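Glutamate racemase (Bacillus anthracis, PDB 2DWU) is a racemase of the Asp/Glu/hydantoin racemase family, a two-chain assembly whose subunits each carry parallel beta sheets flanked by helices. Local coordinates at residues Q126-M129 against Y130-A133. Residues are numbered along the deposited sequence; the frame is centred on the assembly and turned at random.
Sequences QSNM and YEKA
Tyr130 is the second residue of the helix that Met129 begins. Its OH makes a weak hydrogen bond to Asn78 OD1, in the D-glutamic acid pocket. Glu131 follows and meets Asn128, the N-cap residue, three positions back. Asn128 ND2 donates to Glu131 OE2 over 2.9 Å, and the bond is fairly straight at 159°. The carboxylate oxygen lies in the amide plane and accepts through its anti lone pair, while the two flat groups stand nearly perpendicular, 87° apart. Glu131 CG is anti to its backbone N (chi1 -174°) and the chain runs on extended, which carries the carboxylate to ND2. The other end of the amide is used too: a water donates to Asn128 OD1 and accepts from Glu131 N at 3.1 Å. The water links the Asn128 side chain to this backbone N; the side chain makes no capping bond.

Lys132 N donates to Asn128 O at 3.1 Å, and the lysine chain folds back over that carbonyl, with CG 3.3 Å from Asn128 O. Its NZ hydrogen-bonds a glycerol, probably from the crystallisation liquor. Ala133 N closes the next turn on Met129 O at 2.8 Å. Ser127 OG accepts from Met129 N, an ST turn, and also hydrogen-bonds Thr124 O.

Asn128, with positive phi, is the single residue between helices 122-127 and 129-137. On helix 100-110, Met129 touches Ile100 and His101, Tyr130 Ile100, and Ala133 His101. Strand 115-120 precedes this helix pair and strand 142-147, its parallel sheet neighbour, follows.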
# COMPACT_ATOMS: atom_id res chain seq x y z
N GLN B 126 -5.54 -15.16 -19.16
CA GLN B 126 -6.32 -14.90 -20.37
C GLN B 126 -7.24 -13.69 -20.27
O GLN B 126 -7.59 -13.09 -21.28
CB GLN B 126 -7.10 -16.16 -20.77
CG GLN B 126 -6.16 -17.28 -21.21
CD GLN B 126 -5.29 -16.90 -22.41
OE1 GLN B 126 -4.12 -16.53 -22.26
NE2 GLN B 126 -5.88 -16.96 -23.60
N SER B 127 -7.63 -13.31 -19.05
CA SER B 127 -8.51 -12.15 -18.86
C SER B 127 -7.78 -10.84 -19.19
O SER B 127 -8.41 -9.84 -19.49
CB SER B 127 -8.95 -12.07 -17.39
OG SER B 127 -7.92 -11.56 -16.57
N ASN B 128 -6.45 -10.91 -19.11
CA ASN B 128 -5.53 -9.79 -19.30
C ASN B 128 -5.80 -8.67 -18.30
O ASN B 128 -5.43 -7.52 -18.54
CB ASN B 128 -5.60 -9.24 -20.73
CG ASN B 128 -4.27 -8.60 -21.14
OD1 ASN B 128 -3.19 -9.11 -20.81
ND2 ASN B 128 -4.35 -7.49 -21.87
N MET B 129 -6.43 -8.99 -17.17
CA MET B 129 -6.73 -7.95 -16.20
C MET B 129 -5.50 -7.30 -15.60
O MET B 129 -5.52 -6.11 -15.27
CB MET B 129 -7.63 -8.49 -15.07
CG MET B 129 -8.00 -7.41 -14.05
SD MET B 129 -9.27 -7.88 -12.86
CE MET B 129 -10.59 -8.07 -13.97
N TYR B 130 -4.41 -8.05 -15.43
CA TYR B 130 -3.20 -7.46 -14.88
C TYR B 130 -2.64 -6.40 -15.80
O TYR B 130 -2.34 -5.30 -15.34
CB TYR B 130 -2.15 -8.52 -14.57
CG TYR B 130 -2.32 -9.09 -13.18
CD1 TYR B 130 -1.92 -8.36 -12.07
CD2 TYR B 130 -2.89 -10.35 -12.99
CE1 TYR B 130 -2.09 -8.88 -10.76
CE2 TYR B 130 -3.06 -10.86 -11.71
CZ TYR B 130 -2.67 -10.14 -10.61
OH TYR B 130 -2.88 -10.69 -9.37
N GLU B 131 -2.51 -6.69 -17.10
CA GLU B 131 -2.00 -5.69 -18.02
C GLU B 131 -2.95 -4.49 -18.06
O GLU B 131 -2.48 -3.34 -18.04
CB GLU B 131 -1.85 -6.27 -19.44
CG GLU B 131 -1.17 -5.27 -20.37
CD GLU B 131 -0.82 -5.83 -21.72
OE1 GLU B 131 0.26 -5.49 -22.24
OE2 GLU B 131 -1.61 -6.61 -22.28
N LYS B 132 -4.25 -4.74 -18.08
CA LYS B 132 -5.20 -3.64 -18.12
C LYS B 132 -5.13 -2.79 -16.86
O LYS B 132 -5.17 -1.57 -16.94
CB LYS B 132 -6.62 -4.15 -18.33
CG LYS B 132 -6.78 -4.77 -19.72
CD LYS B 132 -8.20 -5.02 -20.07
CE LYS B 132 -8.81 -6.11 -19.24
NZ LYS B 132 -10.28 -6.21 -19.56
N ALA B 133 -5.00 -3.42 -15.69
CA ALA B 133 -4.91 -2.64 -14.46
C ALA B 133 -3.63 -1.83 -14.40
O ALA B 133 -3.64 -0.67 -13.96
CB ALA B 133 -4.98 -3.58 -13.24
O HOH W 1 -2.30 -9.59 -18.05